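Long-range contact in conserved domain protein (PDB 3FBQ), which is of unknown function but is built largely of antiparallel beta sheets and probably belongs to the E-set-like proteins: residues L76-K89 with M101-D113. Numbering follows the deposited sequence.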
ATOM      1  N   LEU A  76       1.773   7.723  -6.381  1.00 35.26           N
ATOM      2  CA  LEU A  76       1.526   8.907  -7.114  1.00 36.34           C
ATOM      3  C   LEU A  76       0.583   8.396  -8.196  1.00 38.16           C
ATOM      4  O   LEU A  76       0.874   7.376  -8.814  1.00 39.04           O
ATOM      5  CB  LEU A  76       2.830   9.434  -7.700  1.00 35.15           C
ATOM      6  CG  LEU A  76       2.749  10.758  -8.446  1.00 36.18           C
ATOM      7  CD1 LEU A  76       2.196  11.865  -7.548  1.00 34.89           C
ATOM      8  CD2 LEU A  76       4.104  11.204  -9.130  1.00 37.59           C
ATOM      9  N   ASP A  77      -0.548   9.070  -8.418  1.00 39.30           N
ATOM     10  CA  ASP A  77      -1.542   8.603  -9.368  1.00 39.87           C
ATOM     11  C   ASP A  77      -2.028   9.704 -10.251  1.00 39.58           C
ATOM     12  O   ASP A  77      -2.416  10.777  -9.789  1.00 41.28           O
ATOM     13  CB  ASP A  77      -2.724   8.063  -8.614  1.00 41.27           C
ATOM     14  CG  ASP A  77      -2.393   6.767  -7.883  1.00 46.28           C
ATOM     15  OD1 ASP A  77      -1.891   5.829  -8.550  1.00 51.41           O
ATOM     16  OD2 ASP A  77      -2.638   6.687  -6.647  1.00 52.61           O
ATOM     17  N   ILE A  78      -2.001   9.451 -11.539  1.00 37.92           N
ATOM     18  CA  ILE A  78      -2.550  10.382 -12.482  1.00 35.78           C
ATOM     19  C   ILE A  78      -4.034  10.042 -12.756  1.00 35.20           C
ATOM     20  O   ILE A  78      -4.387   8.925 -13.130  1.00 34.93           O
ATOM     21  CB  ILE A  78      -1.726  10.299 -13.753  1.00 35.12           C
ATOM     22  CG1 ILE A  78      -0.336  10.765 -13.438  1.00 31.90           C
ATOM     23  CG2 ILE A  78      -2.350  11.115 -14.900  1.00 36.82           C
ATOM     24  CD1 ILE A  78       0.664  10.568 -14.553  1.00 32.19           C
ATOM     25  N   MET A  79      -4.900  11.013 -12.556  1.00 34.57           N
ATOM     26  CA  MET A  79      -6.283  10.908 -12.969  1.00 34.00           C
ATOM     27  C   MET A  79      -6.347  10.701 -14.473  1.00 34.90           C
ATOM     28  O   MET A  79      -5.605  11.383 -15.230  1.00 34.91           O
ATOM     29  CB  MET A  79      -6.968  12.186 -12.561  1.00 33.21           C
ATOM     30  CG  MET A  79      -6.920  12.465 -10.991  1.00 37.45           C
ATOM     31  SD  MET A  79      -7.053  11.000  -9.802  1.00 42.63           S
ATOM     32  CE  MET A  79      -5.323  10.659  -9.430  1.00 43.99           C
ATOM     33  N   ASP A  80      -7.183   9.742 -14.927  1.00 35.56           N
ATOM     34  CA  ASP A  80      -7.429   9.517 -16.365  1.00 35.99           C
ATOM     35  C   ASP A  80      -6.144   9.147 -17.105  1.00 37.45           C
ATOM     36  O   ASP A  80      -5.989   9.393 -18.322  1.00 36.39           O
ATOM     37  CB  ASP A  80      -7.909  10.806 -17.006  1.00 36.65           C
ATOM     38  CG  ASP A  80      -9.414  10.931 -17.090  1.00 38.52           C
ATOM     39  OD1 ASP A  80     -10.046  10.088 -17.773  1.00 46.14           O
ATOM     40  OD2 ASP A  80      -9.967  11.931 -16.552  1.00 39.94           O
ATOM     41  N   ALA A  81      -5.174   8.612 -16.366  1.00 39.40           N
ATOM     42  CA  ALA A  81      -4.011   7.989 -16.991  1.00 40.86           C
ATOM     43  C   ALA A  81      -4.667   6.846 -17.704  1.00 42.56           C
ATOM     44  O   ALA A  81      -5.692   6.298 -17.218  1.00 44.25           O
ATOM     45  CB  ALA A  81      -3.069   7.467 -15.947  1.00 40.18           C
ATOM     46  N   HIS A  82      -4.181   6.457 -18.862  1.00 42.90           N
ATOM     47  CA  HIS A  82      -4.797   5.246 -19.308  1.00 42.95           C
ATOM     48  C   HIS A  82      -4.022   4.119 -18.637  1.00 41.55           C
ATOM     49  O   HIS A  82      -4.289   3.800 -17.495  1.00 40.59           O
ATOM     50  CB  HIS A  82      -5.109   5.276 -20.798  1.00 44.85           C
ATOM     51  CG  HIS A  82      -6.260   6.202 -21.107  1.00 48.21           C
ATOM     52  ND1 HIS A  82      -7.551   5.753 -21.333  1.00 52.53           N
ATOM     53  CD2 HIS A  82      -6.335   7.559 -21.115  1.00 49.92           C
ATOM     54  CE1 HIS A  82      -8.356   6.789 -21.517  1.00 51.58           C
ATOM     55  NE2 HIS A  82      -7.643   7.897 -21.392  1.00 50.40           N
ATOM     56  N   GLY A  83      -2.955   3.599 -19.171  1.00 40.94           N
ATOM     57  CA  GLY A  83      -2.178   2.816 -18.169  1.00 39.36           C
ATOM     58  C   GLY A  83      -1.295   3.781 -17.428  1.00 37.98           C
ATOM     59  O   GLY A  83      -1.319   4.989 -17.682  1.00 38.88           O
ATOM     60  N   SER A  84      -0.465   3.281 -16.541  1.00 36.63           N
ATOM     61  CA  SER A  84       0.638   4.117 -16.090  1.00 34.93           C
ATOM     62  C   SER A  84       1.813   3.307 -15.625  1.00 34.01           C
ATOM     63  O   SER A  84       1.621   2.197 -15.101  1.00 33.30           O
ATOM     64  CB  SER A  84       0.191   5.051 -14.985  1.00 34.81           C
ATOM     65  OG  SER A  84       0.308   4.401 -13.751  1.00 35.03           O
ATOM     66  N   SER A  85       3.018   3.850 -15.828  1.00 33.38           N
ATOM     67  CA  SER A  85       4.210   3.325 -15.176  1.00 33.95           C
ATOM     68  C   SER A  85       5.025   4.362 -14.407  1.00 34.95           C
ATOM     69  O   SER A  85       4.738   5.553 -14.464  1.00 36.62           O
ATOM     70  CB  SER A  85       5.057   2.501 -16.138  1.00 34.74           C
ATOM     71  OG  SER A  85       5.514   3.172 -17.287  1.00 33.51           O
ATOM     72  N   GLY A  86       6.019   3.936 -13.639  1.00 35.18           N
ATOM     73  CA  GLY A  86       6.744   4.902 -12.824  1.00 34.26           C
ATOM     74  C   GLY A  86       7.960   4.324 -12.174  1.00 34.55           C
ATOM     75  O   GLY A  86       8.254   3.151 -12.340  1.00 36.11           O
ATOM     76  N   SER A  87       8.644   5.166 -11.419  1.00 34.19           N
ATOM     77  CA  SER A  87       9.886   4.892 -10.737  1.00 33.77           C
ATOM     78  C   SER A  87       9.980   5.798  -9.526  1.00 33.71           C
ATOM     79  O   SER A  87       9.338   6.853  -9.470  1.00 33.64           O
ATOM     80  CB  SER A  87      11.012   5.306 -11.655  1.00 34.67           C
ATOM     81  OG  SER A  87      11.717   4.188 -12.186  1.00 37.91           O
ATOM     82  N   GLY A  88      10.781   5.413  -8.546  1.00 33.73           N
ATOM     83  CA  GLY A  88      11.130   6.344  -7.482  1.00 32.86           C
ATOM     84  C   GLY A  88      12.466   5.948  -6.881  1.00 33.80           C
ATOM     85  O   GLY A  88      12.755   4.735  -6.740  1.00 35.03           O
ATOM     86  N   LYS A  89      13.246   6.980  -6.539  1.00 32.56           N
ATOM     87  CA  LYS A  89      14.506   6.997  -5.830  1.00 31.52           C
ATOM     88  C   LYS A  89      14.350   7.831  -4.541  1.00 30.89           C
ATOM     89  O   LYS A  89      13.583   8.798  -4.471  1.00 31.60           O
ATOM     90  CB  LYS A  89      15.523   7.840  -6.660  1.00 32.24           C
ATOM     91  CG  LYS A  89      16.427   7.160  -7.681  1.00 33.58           C
ATOM     92  CD  LYS A  89      16.799   8.195  -8.797  1.00 36.50           C
ATOM     93  CE  LYS A  89      17.926   7.660  -9.678  1.00 39.04           C
ATOM     94  NZ  LYS A  89      19.233   7.540  -8.923  1.00 41.22           N
ATOM     95  N   MET A 101      12.715  11.394  -5.506  1.00 24.47           N
ATOM     96  CA  MET A 101      11.997  11.810  -6.733  1.00 25.62           C
ATOM     97  C   MET A 101      10.992  10.725  -7.016  1.00 25.13           C
ATOM     98  O   MET A 101      11.311   9.543  -6.910  1.00 25.48           O
ATOM     99  CB  MET A 101      12.992  12.015  -7.923  1.00 26.07           C
ATOM    100  CG  MET A 101      12.385  12.246  -9.360  1.00 30.28           C
ATOM    101  SD  MET A 101      13.623  12.718 -10.676  1.00 29.26           S
ATOM    102  CE  MET A 101      14.528  11.219 -10.692  1.00 23.07           C
ATOM    103  N   VAL A 102       9.760  11.089  -7.313  1.00 25.43           N
ATOM    104  CA  VAL A 102       8.862  10.104  -7.957  1.00 25.06           C
ATOM    105  C   VAL A 102       8.404  10.541  -9.383  1.00 26.93           C
ATOM    106  O   VAL A 102       8.123  11.740  -9.652  1.00 27.89           O
ATOM    107  CB  VAL A 102       7.745   9.468  -7.055  1.00 23.50           C
ATOM    108  CG1 VAL A 102       7.582  10.099  -5.630  1.00 20.59           C
ATOM    109  CG2 VAL A 102       6.499   9.417  -7.780  1.00 20.59           C
ATOM    110  N   THR A 103       8.314   9.550 -10.254  1.00 26.86           N
ATOM    111  CA  THR A 103       8.154   9.721 -11.675  1.00 28.40           C
ATOM    112  C   THR A 103       6.934   8.927 -12.098  1.00 28.76           C
ATOM    113  O   THR A 103       6.898   7.759 -11.829  1.00 29.56           O
ATOM    114  CB  THR A 103       9.369   9.005 -12.286  1.00 28.29           C
ATOM    115  OG1 THR A 103      10.415   9.941 -12.369  1.00 33.06           O
ATOM    116  CG2 THR A 103       9.133   8.376 -13.641  1.00 26.91           C
ATOM    117  N   THR A 104       5.952   9.496 -12.784  1.00 29.22           N
ATOM    118  CA  THR A 104       4.897   8.643 -13.362  1.00 29.33           C
ATOM    119  C   THR A 104       4.665   8.907 -14.871  1.00 29.45           C
ATOM    120  O   THR A 104       4.638  10.051 -15.310  1.00 29.73           O
ATOM    121  CB  THR A 104       3.618   8.771 -12.557  1.00 29.71           C
ATOM    122  OG1 THR A 104       3.959   8.647 -11.180  1.00 30.68           O
ATOM    123  CG2 THR A 104       2.617   7.686 -12.921  1.00 30.07           C
ATOM    124  N   THR A 105       4.517   7.844 -15.650  1.00 28.34           N
ATOM    125  CA  THR A 105       4.296   7.958 -17.068  1.00 28.66           C
ATOM    126  C   THR A 105       2.914   7.407 -17.405  1.00 28.86           C
ATOM    127  O   THR A 105       2.635   6.237 -17.127  1.00 29.00           O
ATOM    128  CB  THR A 105       5.417   7.211 -17.838  1.00 28.20           C
ATOM    129  OG1 THR A 105       6.638   7.819 -17.433  1.00 34.09           O
ATOM    130  CG2 THR A 105       5.315   7.423 -19.299  1.00 23.90           C
ATOM    131  N   HIS A 106       2.056   8.226 -17.997  1.00 28.52           N
ATOM    132  CA  HIS A 106       0.763   7.735 -18.380  1.00 30.94           C
ATOM    133  C   HIS A 106       0.855   7.111 -19.824  1.00 32.34           C
ATOM    134  O   HIS A 106       1.848   7.355 -20.521  1.00 33.26           O
ATOM    135  CB  HIS A 106      -0.226   8.862 -18.272  1.00 29.82           C
ATOM    136  CG  HIS A 106      -0.211   9.768 -19.457  1.00 31.15           C
ATOM    137  ND1 HIS A 106       0.498  10.946 -19.487  1.00 30.41           N
ATOM    138  CD2 HIS A 106      -0.805   9.659 -20.667  1.00 30.75           C
ATOM    139  CE1 HIS A 106       0.330  11.533 -20.655  1.00 32.52           C
ATOM    140  NE2 HIS A 106      -0.465  10.777 -21.388  1.00 32.16           N
ATOM    141  N   HIS A 107      -0.102   6.265 -20.228  1.00 33.73           N
ATOM    142  CA  HIS A 107      -0.123   5.654 -21.585  1.00 35.42           C
ATOM    143  C   HIS A 107      -1.429   5.969 -22.312  1.00 36.45           C
ATOM    144  O   HIS A 107      -2.006   5.181 -23.053  1.00 37.04           O
ATOM    145  CB  HIS A 107       0.141   4.155 -21.545  1.00 34.66           C
ATOM    146  CG  HIS A 107       1.341   3.808 -20.747  1.00 37.73           C
ATOM    147  ND1 HIS A 107       1.321   2.871 -19.725  1.00 41.27           N
ATOM    148  CD2 HIS A 107       2.594   4.321 -20.768  1.00 36.89           C
ATOM    149  CE1 HIS A 107       2.524   2.793 -19.185  1.00 38.25           C
ATOM    150  NE2 HIS A 107       3.304   3.686 -19.782  1.00 37.57           N
ATOM    151  N   ASP A 108      -1.902   7.161 -22.046  1.00 37.55           N
ATOM    152  CA  ASP A 108      -2.889   7.770 -22.847  1.00 38.00           C
ATOM    153  C   ASP A 108      -2.144   8.063 -24.172  1.00 37.29           C
ATOM    154  O   ASP A 108      -1.019   8.582 -24.173  1.00 36.94           O
ATOM    155  CB  ASP A 108      -3.342   9.003 -22.095  1.00 37.79           C
ATOM    156  CG  ASP A 108      -4.315   9.824 -22.850  1.00 43.70           C
ATOM    157  OD1 ASP A 108      -4.723   9.404 -23.981  1.00 47.76           O
ATOM    158  OD2 ASP A 108      -4.676  10.918 -22.297  1.00 49.29           O
ATOM    159  N   SER A 109      -2.745   7.647 -25.281  1.00 36.60           N
ATOM    160  CA  SER A 109      -2.274   7.974 -26.642  1.00 36.74           C
ATOM    161  C   SER A 109      -1.733   9.392 -26.865  1.00 36.61           C
ATOM    162  O   SER A 109      -0.643   9.560 -27.353  1.00 36.94           O
ATOM    163  CB  SER A 109      -3.395   7.757 -27.613  1.00 36.28           C
ATOM    164  OG  SER A 109      -2.828   7.276 -28.767  1.00 38.07           O
ATOM    165  N   ASN A 110      -2.491  10.412 -26.520  1.00 36.84           N
ATOM    166  CA  ASN A 110      -1.958  11.772 -26.570  1.00 37.59           C
ATOM    167  C   ASN A 110      -1.450  12.257 -25.221  1.00 37.50           C
ATOM    168  O   ASN A 110      -1.912  11.818 -24.132  1.00 38.87           O
ATOM    169  CB  ASN A 110      -3.014  12.768 -27.035  1.00 38.13           C
ATOM    170  CG  ASN A 110      -3.940  12.186 -28.079  1.00 40.52           C
ATOM    171  OD1 ASN A 110      -3.465  11.632 -29.089  1.00 41.82           O
ATOM    172  ND2 ASN A 110      -5.270  12.277 -27.832  1.00 38.12           N
ATOM    173  N   LYS A 111      -0.525  13.197 -25.295  1.00 35.95           N
ATOM    174  CA  LYS A 111       0.006  13.786 -24.121  1.00 35.26           C
ATOM    175  C   LYS A 111      -1.082  14.668 -23.474  1.00 34.78           C
ATOM    176  O   LYS A 111      -2.096  14.939 -24.080  1.00 34.24           O
ATOM    177  CB  LYS A 111       1.360  14.474 -24.395  1.00 35.07           C
ATOM    178  CG  LYS A 111       1.365  15.593 -25.398  1.00 35.33           C
ATOM    179  CD  LYS A 111       2.799  16.022 -25.830  1.00 31.85           C
ATOM    180  CE  LYS A 111       2.691  17.050 -26.930  1.00 29.63           C
ATOM    181  NZ  LYS A 111       3.725  18.095 -26.858  1.00 32.65           N
ATOM    182  N   LYS A 112      -0.904  14.999 -22.201  1.00 34.80           N
ATOM    183  CA  LYS A 112      -1.891  15.727 -21.444  1.00 34.37           C
ATOM    184  C   LYS A 112      -1.326  17.122 -21.260  1.00 35.30           C
ATOM    185  O   LYS A 112      -0.155  17.278 -20.840  1.00 35.65           O
ATOM    186  CB  LYS A 112      -2.068  15.064 -20.085  1.00 33.25           C
ATOM    187  CG  LYS A 112      -2.732  13.740 -20.120  1.00 31.02           C
ATOM    188  CD  LYS A 112      -2.814  13.216 -18.699  1.00 33.73           C
ATOM    189  CE  LYS A 112      -3.633  11.963 -18.590  1.00 34.15           C
ATOM    190  NZ  LYS A 112      -4.935  12.270 -19.242  1.00 35.27           N
ATOM    191  N   ASP A 113      -2.125  18.138 -21.576  1.00 35.53           N
ATOM    192  CA  ASP A 113      -1.670  19.508 -21.313  1.00 36.13           C
ATOM    193  C   ASP A 113      -1.679  19.816 -19.814  1.00 35.70           C
ATOM    194  O   ASP A 113      -0.738  20.378 -19.291  1.00 36.22           O
ATOM    195  CB  ASP A 113      -2.474  20.527 -22.128  1.00 35.97           C
ATOM    196  CG  ASP A 113      -2.360  20.285 -23.643  1.00 39.19           C
ATOM    197  OD1 ASP A 113      -1.418  19.601 -24.134  1.00 40.82           O
ATOM    198  OD2 ASP A 113      -3.217  20.810 -24.386  1.00 44.71           O
TER
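The imidazole of His107 lies beside the backbone of Gly83 and Ser84 and meets Ser85 at its edge, where Ser85 OG lies near the ring plane, 3.4 Å from His107 NE2 in a weak hydrogen bond; Ser85 OG has its stronger partner in the carbonyl of Asn214, on strand 208-218 of the same chain. One face carries Thr105 O, displaced toward the rim. The His106 ring has Lys112 CD over one face, while its edge donates NE2-H to Asn110 O, a bond that fixes the ring's rotation; His106 CB rests on Ala81 CB at 3.9 Å. A third imidazole, that of His82, crosses the Asp108 carboxylate with the planes 54° apart, His82 CD2 lying 3.5 Å from Asp108 CB. These groups flank the end of the antiparallel beta hairpin, strands 84-92 and 97-106, remote from its connecting turn. In it Ser85-Thr105, Ser87-Thr103 and Lys89-Met101 form hydrogen-bonded pairs, the bond from Thr105 N to Ser85 O being nearly straight (174°). Gly86, Ser87 and Gly88 also pair with a strand of the second subunit, carrying the sheet across the interface. Leu76 and Ile78, from a second sheet, pack against the hairpin face bearing Val102 and Thr104, as the layers of a beta sandwich do. Leu76, its CG swung opposite the backbone N (chi1 -176°), lays CD2 against both Val102 CG2 and Thr104 OG1, while Ile78 CD1 slides past Thr104 CG2 at 3.8 Å. At the type II turn from Ile78 to Ala81, the bent end of Lys112 donates NZ to Asp80 O at 3.2 Å from above the carbonyl plane and forms a longer salt bridge to Asp108 OD2.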